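PDB 2FGQ: outer membrane porin protein 32, which forms anion-selective channels across the outer membrane of Delftia acidovorans as a homotrimer of beta-barrels. Local coordinates for residues Ala34-Leu39 and Ser108-Gly113; Val10-Ala15 and Leu29-Ala34; Lys284-Tyr289 and Val326-Ala331; Glu254-Tyr259 and Gly277-Leu282. All coordinates share one frame; numbering follows the deposited sequence.

Contact 1. Residues Ala34-Leu39 and Ser108-Gly113; sequences ASTSRL and SATGIG. With MLT (D-malate), chain H; SO4 (sulfate ion), chain G.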
loop_
_atom_site.group_PDB
_atom_site.type_symbol
_atom_site.label_atom_id
_atom_site.label_comp_id
_atom_site.label_asym_id
_atom_site.label_seq_id
_atom_site.Cartn_x
_atom_site.Cartn_y
_atom_site.Cartn_z
ATOM N N ALA A 34 -11.036 -20.469 2.579
ATOM C CA ALA A 34 -10.397 -21.690 2.054
ATOM C C ALA A 34 -8.875 -21.500 1.876
ATOM O O ALA A 34 -8.093 -22.375 2.202
ATOM C CB ALA A 34 -11.043 -22.123 0.754
ATOM N N SER A 35 -8.449 -20.351 1.367
ATOM C CA SER A 35 -7.026 -19.965 1.318
ATOM C C SER A 35 -6.928 -18.505 1.638
ATOM O O SER A 35 -7.829 -17.737 1.306
ATOM C CB SER A 35 -6.445 -20.193 -0.067
ATOM O OG SER A 35 -6.481 -21.551 -0.459
ATOM N N THR A 36 -5.830 -18.091 2.233
ATOM C CA THR A 36 -5.656 -16.670 2.470
ATOM C C THR A 36 -5.523 -15.899 1.167
ATOM O O THR A 36 -4.714 -16.223 0.315
ATOM C CB THR A 36 -4.470 -16.407 3.393
ATOM O OG1 THR A 36 -4.630 -17.161 4.613
ATOM C CG2 THR A 36 -4.374 -14.925 3.758
ATOM N N SER A 37 -6.353 -14.878 1.033
ATOM C CA SER A 37 -6.298 -13.997 -0.127
ATOM C C SER A 37 -4.986 -13.254 -0.143
ATOM O O SER A 37 -4.498 -12.842 0.897
ATOM C CB SER A 37 -7.423 -12.965 -0.117
ATOM O OG SER A 37 -8.691 -13.525 -0.034
ATOM N N ARG A 38 -4.418 -13.121 -1.330
ATOM C CA ARG A 38 -3.081 -12.549 -1.447
ATOM C C ARG A 38 -2.810 -12.003 -2.819
ATOM O O ARG A 38 -3.486 -12.343 -3.794
ATOM C CB ARG A 38 -2.039 -13.652 -1.119
ATOM C CG ARG A 38 -1.888 -14.707 -2.199
ATOM C CD ARG A 38 -1.254 -16.020 -1.717
ATOM N NE ARG A 38 -2.143 -16.694 -0.803
ATOM C CZ ARG A 38 -1.903 -17.867 -0.242
ATOM N NH1 ARG A 38 -0.736 -18.485 -0.435
ATOM N NH2 ARG A 38 -2.827 -18.433 0.523
ATOM N N LEU A 39 -1.759 -11.190 -2.885
ATOM C CA LEU A 39 -1.243 -10.629 -4.140
ATOM C C LEU A 39 0.277 -10.616 -3.992
ATOM O O LEU A 39 0.767 -10.169 -2.992
ATOM C CB LEU A 39 -1.803 -9.238 -4.400
ATOM C CG LEU A 39 -1.245 -8.531 -5.633
ATOM C CD1 LEU A 39 -1.658 -9.221 -6.897
ATOM C CD2 LEU A 39 -1.760 -7.108 -5.654
ATOM N N SER A 108 -5.702 -25.378 6.555
ATOM C CA SER A 108 -4.626 -24.498 6.023
ATOM C C SER A 108 -4.491 -23.200 6.794
ATOM O O SER A 108 -4.176 -22.139 6.202
ATOM C CB SER A 108 -4.856 -24.185 4.553
ATOM O OG SER A 108 -5.181 -25.341 3.805
ATOM N N ALA A 109 -4.701 -23.281 8.099
ATOM C CA ALA A 109 -4.455 -22.194 9.010
ATOM C C ALA A 109 -5.270 -20.972 8.601
ATOM O O ALA A 109 -4.884 -19.860 8.903
ATOM C CB ALA A 109 -2.935 -21.839 9.082
ATOM N N THR A 110 -6.423 -21.179 7.975
ATOM C CA THR A 110 -7.305 -20.037 7.663
ATOM C C THR A 110 -8.762 -20.456 7.753
ATOM O O THR A 110 -9.057 -21.644 7.868
ATOM C CB THR A 110 -6.978 -19.405 6.264
ATOM O OG1 THR A 110 -7.647 -18.144 6.105
ATOM C CG2 THR A 110 -7.492 -20.218 5.129
ATOM N N GLY A 111 -9.655 -19.471 7.744
ATOM C CA GLY A 111 -11.077 -19.733 7.834
ATOM C C GLY A 111 -11.523 -19.928 9.270
ATOM O O GLY A 111 -10.748 -19.728 10.217
ATOM N N ILE A 112 -12.780 -20.321 9.468
ATOM C CA ILE A 112 -13.247 -20.750 10.843
ATOM C C ILE A 112 -12.734 -22.157 11.281
ATOM O O ILE A 112 -12.751 -22.587 12.451
ATOM C CB ILE A 112 -14.810 -20.731 10.921
ATOM C CG1 ILE A 112 -15.450 -21.601 9.837
ATOM C CG2 ILE A 112 -15.334 -19.347 10.873
ATOM C CD1 ILE A 112 -16.929 -21.815 10.085
ATOM N N GLY A 113 -12.358 -22.968 10.359
ATOM C CA GLY A 113 -12.026 -24.332 10.712
ATOM C C GLY A 113 -10.680 -24.656 11.311
ATOM O O GLY A 113 -10.525 -25.783 11.719
HETATM C C1 MLT H . -0.787 -18.106 5.760
HETATM O O1 MLT H . -2.028 -18.082 5.256
HETATM O O2 MLT H . 0.235 -18.483 5.049
HETATM C C2 MLT H . -0.469 -17.776 7.172
HETATM O O3 MLT H . -1.263 -16.709 7.622
HETATM C C3 MLT H . -0.599 -19.046 7.999
HETATM C C4 MLT H . 0.135 -20.129 7.236
HETATM O O4 MLT H . 0.132 -20.221 5.926
HETATM O O5 MLT H . 0.818 -21.019 7.840
HETATM S S SO4 G . -1.549 -21.530 1.188
HETATM O O1 SO4 G . -2.874 -21.599 0.515
HETATM O O2 SO4 G . -1.225 -22.876 1.814
HETATM O O3 SO4 G . -0.496 -21.083 0.204
HETATM O O4 SO4 G . -1.579 -20.487 2.234
HETATM O O HOH W 1 -7.912 -25.234 2.964
HETATM O O HOH W 2 -5.075 -23.122 1.102
HETATM O O HOH W 3 -6.284 -16.091 6.746
#

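Contact 2. Residues Val10-Ala15 and Leu29-Ala34; sequences VDTNVA and LGTSGA. With CA (calcium ion), chain C.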
loop_
_atom_site.group_PDB
_atom_site.type_symbol
_atom_site.label_atom_id
_atom_site.label_comp_id
_atom_site.label_asym_id
_atom_site.label_seq_id
_atom_site.Cartn_x
_atom_site.Cartn_y
_atom_site.Cartn_z
ATOM N N VAL A 10 -8.020 -14.336 -4.675
ATOM C CA VAL A 10 -9.110 -13.602 -4.038
ATOM C C VAL A 10 -10.120 -14.653 -3.536
ATOM O O VAL A 10 -10.719 -15.386 -4.327
ATOM C CB VAL A 10 -9.798 -12.573 -4.950
ATOM C CG1 VAL A 10 -10.823 -11.822 -4.149
ATOM C CG2 VAL A 10 -8.795 -11.623 -5.537
ATOM N N ASP A 11 -10.263 -14.706 -2.232
ATOM C CA ASP A 11 -11.155 -15.641 -1.545
ATOM C C ASP A 11 -12.062 -14.767 -0.679
ATOM O O ASP A 11 -11.601 -14.099 0.259
ATOM C CB ASP A 11 -10.338 -16.630 -0.716
ATOM C CG ASP A 11 -11.180 -17.562 0.098
ATOM O OD1 ASP A 11 -12.247 -17.133 0.623
ATOM O OD2 ASP A 11 -10.792 -18.738 0.300
ATOM N N THR A 12 -13.343 -14.726 -1.057
ATOM C CA THR A 12 -14.338 -13.895 -0.390
ATOM C C THR A 12 -15.567 -14.740 -0.125
ATOM O O THR A 12 -15.925 -15.606 -0.926
ATOM C CB THR A 12 -14.625 -12.651 -1.249
ATOM O OG1 THR A 12 -13.415 -11.917 -1.381
ATOM C CG2 THR A 12 -15.577 -11.678 -0.591
ATOM N N ASN A 13 -16.190 -14.474 1.016
ATOM C CA ASN A 13 -17.269 -15.334 1.504
ATOM C C ASN A 13 -18.387 -14.527 2.156
ATOM O O ASN A 13 -18.253 -13.356 2.465
ATOM C CB ASN A 13 -16.747 -16.427 2.490
ATOM C CG ASN A 13 -15.933 -15.834 3.650
ATOM O OD1 ASN A 13 -16.441 -14.983 4.408
ATOM N ND2 ASN A 13 -14.676 -16.287 3.814
ATOM N N VAL A 14 -19.502 -15.202 2.375
ATOM C CA VAL A 14 -20.463 -14.797 3.377
ATOM C C VAL A 14 -20.217 -15.671 4.612
ATOM O O VAL A 14 -19.914 -16.849 4.500
ATOM C CB VAL A 14 -21.917 -14.903 2.858
ATOM C CG1 VAL A 14 -22.890 -14.646 3.947
ATOM C CG2 VAL A 14 -22.139 -13.915 1.722
ATOM N N ALA A 15 -20.347 -15.059 5.770
ATOM C CA ALA A 15 -20.124 -15.760 7.007
ATOM C C ALA A 15 -21.093 -15.343 8.097
ATOM O O ALA A 15 -21.654 -14.267 8.069
ATOM C CB ALA A 15 -18.660 -15.640 7.486
ATOM N N LEU A 29 -19.899 -10.110 4.998
ATOM C CA LEU A 29 -19.043 -10.493 3.888
ATOM C C LEU A 29 -17.638 -10.552 4.481
ATOM O O LEU A 29 -17.161 -9.553 4.986
ATOM C CB LEU A 29 -19.120 -9.493 2.729
ATOM C CG LEU A 29 -18.523 -10.050 1.422
ATOM C CD1 LEU A 29 -19.532 -10.988 0.770
ATOM C CD2 LEU A 29 -18.088 -8.956 0.502
ATOM N N GLY A 30 -17.002 -11.690 4.426
ATOM C CA GLY A 30 -15.660 -11.872 4.918
ATOM C C GLY A 30 -14.732 -12.418 3.857
ATOM O O GLY A 30 -15.022 -12.424 2.673
ATOM N N THR A 31 -13.547 -12.836 4.292
ATOM C CA THR A 31 -12.505 -13.266 3.376
ATOM C C THR A 31 -11.786 -14.498 3.832
ATOM O O THR A 31 -11.817 -14.866 5.025
ATOM C CB THR A 31 -11.468 -12.127 3.150
ATOM O OG1 THR A 31 -10.782 -11.815 4.389
ATOM C CG2 THR A 31 -12.126 -10.854 2.609
ATOM N N SER A 32 -11.109 -15.139 2.874
ATOM C CA SER A 32 -10.036 -16.056 3.195
ATOM C C SER A 32 -10.519 -17.266 4.001
ATOM O O SER A 32 -9.895 -17.683 4.983
ATOM C CB SER A 32 -8.914 -15.270 3.873
ATOM O OG SER A 32 -8.353 -14.331 2.977
ATOM N N GLY A 33 -11.606 -17.881 3.531
ATOM C CA GLY A 33 -12.172 -19.047 4.190
ATOM C C GLY A 33 -11.526 -20.359 3.813
ATOM O O GLY A 33 -11.522 -21.277 4.626
ATOM N N ALA A 34 -11.036 -20.469 2.579
ATOM C CA ALA A 34 -10.397 -21.690 2.054
ATOM C C ALA A 34 -8.875 -21.500 1.876
ATOM O O ALA A 34 -8.093 -22.375 2.202
ATOM C CB ALA A 34 -11.043 -22.123 0.754
HETATM CA CA CA C . -16.650 -7.595 6.246
HETATM O O HOH W 4 -15.301 -5.757 7.178
#

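Contact 3. Residues Lys284-Tyr289 and Val326-Ala331; sequences KRTALY and VGIRHA. With SO4 (sulfate ion), chain F.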
loop_
_atom_site.group_PDB
_atom_site.type_symbol
_atom_site.label_atom_id
_atom_site.label_comp_id
_atom_site.label_asym_id
_atom_site.label_seq_id
_atom_site.Cartn_x
_atom_site.Cartn_y
_atom_site.Cartn_z
ATOM N N LYS A 284 -9.222 -25.827 -11.940
ATOM C CA LYS A 284 -8.037 -25.919 -11.105
ATOM C C LYS A 284 -7.801 -24.647 -10.282
ATOM O O LYS A 284 -7.267 -24.755 -9.182
ATOM C CB LYS A 284 -6.786 -26.252 -11.926
ATOM C CG LYS A 284 -6.849 -27.639 -12.574
ATOM C CD LYS A 284 -6.752 -28.790 -11.547
ATOM C CE LYS A 284 -5.305 -29.317 -11.358
ATOM N NZ LYS A 284 -4.782 -29.071 -9.957
ATOM N N ARG A 285 -8.217 -23.480 -10.791
ATOM C CA ARG A 285 -7.980 -22.209 -10.118
ATOM C C ARG A 285 -9.169 -21.644 -9.366
ATOM O O ARG A 285 -8.998 -20.761 -8.554
ATOM C CB ARG A 285 -7.487 -21.152 -11.128
ATOM C CG ARG A 285 -6.080 -21.418 -11.755
ATOM C CD ARG A 285 -5.845 -20.669 -13.132
ATOM N NE ARG A 285 -6.262 -19.297 -12.959
ATOM C CZ ARG A 285 -6.681 -18.475 -13.879
ATOM N NH1 ARG A 285 -6.748 -18.823 -15.173
ATOM N NH2 ARG A 285 -7.019 -17.255 -13.493
ATOM N N THR A 286 -10.372 -22.137 -9.625
ATOM C CA THR A 286 -11.576 -21.558 -9.018
ATOM C C THR A 286 -12.392 -22.637 -8.273
ATOM O O THR A 286 -12.727 -23.666 -8.853
ATOM C CB THR A 286 -12.467 -20.966 -10.098
ATOM O OG1 THR A 286 -11.740 -19.912 -10.757
ATOM C CG2 THR A 286 -13.669 -20.319 -9.482
ATOM N N ALA A 287 -12.699 -22.390 -7.008
ATOM C CA ALA A 287 -13.490 -23.320 -6.200
ATOM C C ALA A 287 -14.547 -22.587 -5.419
ATOM O O ALA A 287 -14.377 -21.434 -5.035
ATOM C CB ALA A 287 -12.584 -24.059 -5.224
ATOM N N LEU A 288 -15.668 -23.266 -5.209
ATOM C CA LEU A 288 -16.657 -22.876 -4.219
ATOM C C LEU A 288 -16.398 -23.699 -2.962
ATOM O O LEU A 288 -15.952 -24.842 -3.034
ATOM C CB LEU A 288 -18.051 -23.142 -4.775
ATOM C CG LEU A 288 -18.818 -22.145 -5.616
ATOM C CD1 LEU A 288 -18.114 -20.956 -6.116
ATOM C CD2 LEU A 288 -19.879 -22.832 -6.578
ATOM N N TYR A 289 -16.710 -23.149 -1.805
ATOM C CA TYR A 289 -16.467 -23.877 -0.578
ATOM C C TYR A 289 -17.432 -23.515 0.508
ATOM O O TYR A 289 -18.079 -22.479 0.478
ATOM C CB TYR A 289 -15.023 -23.649 -0.078
ATOM C CG TYR A 289 -14.762 -22.221 0.379
ATOM C CD1 TYR A 289 -14.245 -21.267 -0.479
ATOM C CD2 TYR A 289 -15.058 -21.830 1.668
ATOM C CE1 TYR A 289 -14.040 -19.950 -0.061
ATOM C CE2 TYR A 289 -14.871 -20.518 2.091
ATOM C CZ TYR A 289 -14.313 -19.586 1.244
ATOM O OH TYR A 289 -14.088 -18.311 1.702
ATOM N N VAL A 326 -19.413 -19.559 3.536
ATOM C CA VAL A 326 -19.619 -20.087 2.195
ATOM C C VAL A 326 -19.042 -19.043 1.237
ATOM O O VAL A 326 -19.390 -17.887 1.326
ATOM C CB VAL A 326 -21.115 -20.293 1.906
ATOM C CG1 VAL A 326 -21.364 -20.670 0.462
ATOM C CG2 VAL A 326 -21.698 -21.392 2.822
ATOM N N GLY A 327 -18.220 -19.481 0.309
ATOM C CA GLY A 327 -17.455 -18.540 -0.495
ATOM C C GLY A 327 -16.898 -19.106 -1.780
ATOM O O GLY A 327 -17.184 -20.230 -2.185
ATOM N N ILE A 328 -16.110 -18.263 -2.438
ATOM C CA ILE A 328 -15.442 -18.587 -3.678
ATOM C C ILE A 328 -13.981 -18.236 -3.483
ATOM O O ILE A 328 -13.636 -17.201 -2.891
ATOM C CB ILE A 328 -16.071 -17.812 -4.879
ATOM C CG1 ILE A 328 -15.351 -18.138 -6.201
ATOM C CG2 ILE A 328 -16.092 -16.319 -4.692
ATOM C CD1 ILE A 328 -16.094 -17.699 -7.448
ATOM N N ARG A 329 -13.129 -19.104 -4.013
ATOM C CA ARG A 329 -11.698 -18.838 -4.041
ATOM C C ARG A 329 -11.258 -18.848 -5.497
ATOM O O ARG A 329 -11.476 -19.824 -6.213
ATOM C CB ARG A 329 -10.997 -19.946 -3.260
ATOM C CG ARG A 329 -9.511 -19.947 -3.431
ATOM C CD ARG A 329 -9.124 -21.300 -4.047
ATOM N NE ARG A 329 -8.847 -21.965 -2.884
ATOM C CZ ARG A 329 -8.831 -23.276 -2.532
ATOM N NH1 ARG A 329 -9.141 -24.374 -3.271
ATOM N NH2 ARG A 329 -8.438 -23.473 -1.294
ATOM N N HIS A 330 -10.611 -17.779 -5.934
ATOM C CA HIS A 330 -10.140 -17.659 -7.301
ATOM C C HIS A 330 -8.650 -17.324 -7.268
ATOM O O HIS A 330 -8.248 -16.245 -6.811
ATOM C CB HIS A 330 -10.874 -16.595 -8.078
ATOM C CG HIS A 330 -10.429 -16.527 -9.489
ATOM N ND1 HIS A 330 -9.724 -15.466 -10.024
ATOM C CD2 HIS A 330 -10.535 -17.442 -10.473
ATOM C CE1 HIS A 330 -9.440 -15.744 -11.294
ATOM N NE2 HIS A 330 -9.948 -16.919 -11.595
ATOM N N ALA A 331 -7.861 -18.241 -7.788
ATOM C CA ALA A 331 -6.402 -18.067 -7.891
ATOM C C ALA A 331 -6.052 -17.561 -9.270
ATOM O O ALA A 331 -6.724 -17.891 -10.246
ATOM C CB ALA A 331 -5.692 -19.392 -7.646
HETATM S S SO4 F . -7.929 -27.179 -0.462
HETATM O O1 SO4 F . -8.598 -27.228 -1.769
HETATM O O2 SO4 F . -8.411 -28.279 0.387
HETATM O O3 SO4 F . -6.486 -27.360 -0.667
HETATM O O4 SO4 F . -8.174 -25.889 0.195
#

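Contact 4. Residues Glu254-Tyr259 and Gly277-Leu282; sequences EVKLQY and GYVHNL. With SO4 (sulfate ion), chain F.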
loop_
_atom_site.group_PDB
_atom_site.type_symbol
_atom_site.label_atom_id
_atom_site.label_comp_id
_atom_site.label_asym_id
_atom_site.label_seq_id
_atom_site.Cartn_x
_atom_site.Cartn_y
_atom_site.Cartn_z
ATOM N N GLU A 254 -13.997 -32.278 -2.422
ATOM C CA GLU A 254 -13.170 -32.715 -1.299
ATOM C C GLU A 254 -13.944 -32.413 -0.023
ATOM O O GLU A 254 -14.468 -31.325 0.138
ATOM C CB GLU A 254 -11.847 -31.975 -1.285
ATOM C CG GLU A 254 -10.932 -32.380 -0.161
ATOM C CD GLU A 254 -9.764 -31.435 -0.026
ATOM O OE1 GLU A 254 -9.908 -30.245 -0.417
ATOM O OE2 GLU A 254 -8.716 -31.876 0.473
ATOM N N VAL A 255 -14.013 -33.383 0.882
ATOM C CA VAL A 255 -14.603 -33.202 2.187
ATOM C C VAL A 255 -13.492 -33.260 3.227
ATOM O O VAL A 255 -12.519 -34.014 3.074
ATOM C CB VAL A 255 -15.713 -34.255 2.472
ATOM C CG1 VAL A 255 -15.170 -35.658 2.507
ATOM C CG2 VAL A 255 -16.428 -33.952 3.739
ATOM N N LYS A 256 -13.648 -32.462 4.273
ATOM C CA LYS A 256 -12.667 -32.371 5.353
ATOM C C LYS A 256 -13.365 -32.320 6.703
ATOM O O LYS A 256 -14.380 -31.657 6.868
ATOM C CB LYS A 256 -11.804 -31.091 5.235
ATOM C CG LYS A 256 -11.125 -30.825 3.935
ATOM C CD LYS A 256 -10.652 -29.363 3.932
ATOM C CE LYS A 256 -10.186 -28.928 2.630
ATOM N NZ LYS A 256 -9.506 -27.610 2.802
ATOM N N LEU A 257 -12.790 -33.002 7.691
ATOM C CA LEU A 257 -13.302 -33.026 9.041
ATOM C C LEU A 257 -12.124 -32.938 10.006
ATOM O O LEU A 257 -11.165 -33.694 9.877
ATOM C CB LEU A 257 -14.037 -34.350 9.248
ATOM C CG LEU A 257 -15.195 -34.623 10.184
ATOM C CD1 LEU A 257 -15.156 -35.998 10.904
ATOM C CD2 LEU A 257 -15.743 -33.540 11.013
ATOM N N GLN A 258 -12.206 -32.020 10.962
ATOM C CA GLN A 258 -11.112 -31.833 11.907
ATOM C C GLN A 258 -11.646 -31.581 13.291
ATOM O O GLN A 258 -12.615 -30.843 13.472
ATOM C CB GLN A 258 -10.247 -30.671 11.462
ATOM C CG GLN A 258 -8.880 -30.618 12.111
ATOM C CD GLN A 258 -7.939 -29.683 11.330
ATOM O OE1 GLN A 258 -7.748 -28.511 11.712
ATOM N NE2 GLN A 258 -7.361 -30.192 10.260
ATOM N N TYR A 259 -11.011 -32.228 14.260
ATOM C CA TYR A 259 -11.302 -32.046 15.672
ATOM C C TYR A 259 -10.089 -31.451 16.355
ATOM O O TYR A 259 -8.967 -31.866 16.077
ATOM C CB TYR A 259 -11.634 -33.428 16.327
ATOM C CG TYR A 259 -11.746 -33.336 17.835
ATOM C CD1 TYR A 259 -12.910 -32.917 18.442
ATOM C CD2 TYR A 259 -10.634 -33.599 18.651
ATOM C CE1 TYR A 259 -12.987 -32.778 19.831
ATOM C CE2 TYR A 259 -10.706 -33.489 20.033
ATOM C CZ TYR A 259 -11.884 -33.067 20.614
ATOM O OH TYR A 259 -11.967 -32.940 21.990
ATOM N N GLY A 277 -15.800 -29.275 6.351
ATOM C CA GLY A 277 -15.626 -28.439 5.170
ATOM C C GLY A 277 -15.835 -29.190 3.865
ATOM O O GLY A 277 -15.616 -30.376 3.780
ATOM N N TYR A 278 -16.214 -28.462 2.829
ATOM C CA TYR A 278 -16.339 -29.009 1.508
ATOM C C TYR A 278 -15.754 -27.998 0.533
ATOM O O TYR A 278 -15.995 -26.814 0.673
ATOM C CB TYR A 278 -17.814 -29.255 1.157
ATOM C CG TYR A 278 -17.955 -30.139 -0.053
ATOM C CD1 TYR A 278 -17.744 -31.495 0.072
ATOM C CD2 TYR A 278 -18.249 -29.624 -1.314
ATOM C CE1 TYR A 278 -17.837 -32.343 -0.989
ATOM C CE2 TYR A 278 -18.358 -30.511 -2.436
ATOM C CZ TYR A 278 -18.124 -31.867 -2.231
ATOM O OH TYR A 278 -18.193 -32.811 -3.258
ATOM N N VAL A 279 -15.004 -28.481 -0.453
ATOM C CA VAL A 279 -14.489 -27.673 -1.534
ATOM C C VAL A 279 -14.930 -28.305 -2.841
ATOM O O VAL A 279 -14.749 -29.508 -3.049
ATOM C CB VAL A 279 -12.957 -27.618 -1.461
ATOM C CG1 VAL A 279 -12.376 -26.811 -2.606
ATOM C CG2 VAL A 279 -12.508 -27.027 -0.130
ATOM N N HIS A 280 -15.532 -27.500 -3.707
ATOM C CA HIS A 280 -16.010 -27.964 -4.994
ATOM C C HIS A 280 -15.247 -27.189 -6.071
ATOM O O HIS A 280 -15.470 -25.981 -6.239
ATOM C CB HIS A 280 -17.488 -27.683 -5.100
ATOM C CG HIS A 280 -18.111 -28.175 -6.361
ATOM N ND1 HIS A 280 -18.350 -27.364 -7.443
ATOM C CD2 HIS A 280 -18.563 -29.398 -6.703
ATOM C CE1 HIS A 280 -18.905 -28.070 -8.410
ATOM N NE2 HIS A 280 -19.058 -29.306 -7.983
ATOM N N ASN A 281 -14.381 -27.863 -6.810
ATOM C CA ASN A 281 -13.613 -27.189 -7.852
ATOM C C ASN A 281 -14.417 -26.968 -9.136
ATOM O O ASN A 281 -15.008 -27.904 -9.718
ATOM C CB ASN A 281 -12.301 -27.914 -8.157
ATOM C CG ASN A 281 -11.469 -28.132 -6.922
ATOM O OD1 ASN A 281 -11.129 -29.254 -6.553
ATOM N ND2 ASN A 281 -11.110 -27.113 -6.327
ATOM N N LEU A 282 -14.491 -25.728 -9.558
ATOM C CA LEU A 282 -15.067 -25.405 -10.870
ATOM C C LEU A 282 -14.003 -25.471 -11.940
ATOM O O LEU A 282 -14.310 -25.688 -13.121
ATOM C CB LEU A 282 -15.689 -24.023 -10.855
ATOM C CG LEU A 282 -16.810 -23.769 -9.851
ATOM C CD1 LEU A 282 -17.212 -22.310 -9.931
ATOM C CD2 LEU A 282 -17.997 -24.675 -10.142
HETATM S S SO4 F . -7.929 -27.179 -0.462
HETATM O O1 SO4 F . -8.598 -27.228 -1.769
HETATM O O2 SO4 F . -8.411 -28.279 0.387
HETATM O O3 SO4 F . -6.486 -27.360 -0.667
HETATM O O4 SO4 F . -8.174 -25.889 0.195
#

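Contact 1. Residues Ala34-Leu39 and Ser108-Gly113
Ser35 and Thr110 face each other with CA atoms 6.4 Å apart, and no direct hydrogen bond joins the two segments. Thr110 makes the main contact: its CG2 lies 3.8 Å from Ser35 CA and 3.7 Å from Ala34 O, and its side chain crosses that of Thr36 obliquely. Water fills in where the chains stay apart. One molecule donates to both Thr36 OG1 and Thr110 OG1, and another donates to both Ala34 O and Ser108 OG. Thr110 OG1 is also hydrogen-bonded to Ser32 O. Residues 108-113 belong to the long loop between the fifth and sixth strands, which, as in other trimeric porins, folds into the barrel. Here it meets the wall at the D-malate pocket: Thr36 OG1 donates to malate O1 at 2.8 Å, while Ala109 CB touches malate C3 at 3.8 Å. In Arg38 a bend at chi3 (67°) turns NE back toward Thr36 O. NE (2.8 Å) and NH2 both donate to Thr36 O, which lies in the guanidinium plane. Arg38 NH1 reaches sulfate O3 at 2.7 Å, and NH2 bonds to sulfate O4. A leucine in its place would probably leave Thr36 O without these two donors and take from the sulfate the NH1 and NH2 donors.

Contact 2. Residues Val10-Ala15 and Leu29-Ala34
The first beta hairpin of the porin barrel, strands 4-17 and 26-48, is held here by Asp11, Asn13 and their partners across the antiparallel pair. Asn13 and Gly30 form the hydrogen-bonded pair, with Asn13 N to Gly30 O and Gly30 N to Asn13 O both at 2.9 Å. Thr12-Thr31 and Val14-Leu29 are the non-hydrogen-bonded pairs beside it. Past Thr31 the regular strand stops, and Asp11 takes over. Its CG is anti to the backbone N (chi1 176°), and the carboxylate receives consecutive amides of the turn: Gly33 N meets OD1 at 3.1 Å from above the carboxylate plane, and Ala34 N meets OD2 at 2.9 Å on the syn side, somewhat out of that plane. Tyr289 OH bonds to OD1 as well, and Ser35 N to OD2, so a buried carboxylate is gripped on both oxygens. An alanine here would probably leave the amides of Ala34 and Ser35 without their acceptor and set the turn free to shift. On the face of Thr12 and Val14, Leu29 stands at about a right angle to Val14, with CD1 4.0 Å from Val14 CG2. Calcium joins this hairpin to the second subunit, whose Glu158 and Asn136 also bind it along with Asp64 and Gly309 of this chain; Leu29 O coordinates the ion at 2.4 Å.

Contact 3. Residues Lys284-Tyr289 and Val326-Ala331
Tyr289 lays its ring over Gly327, whose CA sits 4.0 Å from the ring centroid and 23° off the normal, a CH-pi contact displaced toward the rim. The ring gets there because CG stands between the backbone N and the carbonyl carbon (chi1 67°), which folds the side chain back across the neighbouring strand; a CB on Gly327 would run into the hydroxyl. Besides its bond to Asp11, Tyr289 OH is hydrogen-bonded to Asn13 ND2. The arrangement resembles the mortise-tenon (aromatic-glycine) pairing described in outer-membrane beta-barrels, and here it joins the last two strands, 286-297 and 320-331. Their backbones alternate hydrogen-bonded pairs, as in Arg329 N to Ala287 O at 2.8 Å, with non-hydrogen-bonded ones. On the same face as Tyr289, Arg329 bends at chi2 and chi3 and presents its guanidinium edge to a sulfate, NH2 reaching O4 at 2.9 Å; NH2 also bonds to Ser35. The other face turns to the second subunit. There Leu288 slants across Ile328, with Leu288 CD1 3.9 Å from Ile328 CG1. Thr286 OG1 is hydrogen-bonded to Glu45 of that subunit. Arg285 and His330 run side by side in the same direction, their planes 50° apart. At the strand end Arg285 NE donates to Ala331 O at 3.1 Å in the guanidinium plane, with a weak second bond from NH2.

Contact 4. Residues Glu254-Tyr259 and Gly277-Leu282
Glu254 and Lys256 pair with Val279 and Gly277 in the beta hairpin of strands 253-264 and 269-281, part of the porin barrel wall. Backbone hydrogen bonds come first. Gly277 N to Lys256 O is 2.8 Å and Val279 N to Glu254 O is 3.0 Å, each returned by the reverse bond of its pair, while Val255 and Tyr278 form the non-hydrogen-bonded pair between them. Aromatic packing follows on the face that carries Val255 and Tyr278. The Tyr278 ring, its CG anti to the backbone N (chi1 -165°), swings over the neighbouring strand and takes Glu254 N over one face; its CD1 is 3.3 Å from Glu254 O and also touches Val255 CB at 4.2 Å. Charged contacts lie on the other face. Lys256 stays extended beyond CG and donates from NZ to sulfate O2 at 2.7 Å, with a weak bond to O4; NZ also bonds to Leu106 O. Glu254 OE1 lies 2.6 Å from that same sulfate O2, close enough that one of the acid groups probably holds a proton. Lys256 and Arg329 both donate to the ion. The apolar contact on this face is Val279 CG2 against Lys256 CE at 4.1 Å.

In the fold
All four contacts hold parts of one closed barrel, but they differ in depth. Contacts 1 and 2 are buried, share Ala34 and use strand 26-48, whereas contacts 3 and 4 are partly buried. Contact 1 alone has no sheet pairing across it; packing by Thr110, bridging waters and the malate join wall and inward-folded loop. Contacts 2, 3 and 4 are antiparallel strand pairs: a carboxylate gathers turn amides in contact 2, a ring covers a glycine in contact 3, and charged side chains gather on one face in contact 4. Tyr289 OH on Asp11 joins contacts 3 and 2, and strands 286-297 and 269-281 are neighbours, linking contacts 3 and 4, which also share one sulfate.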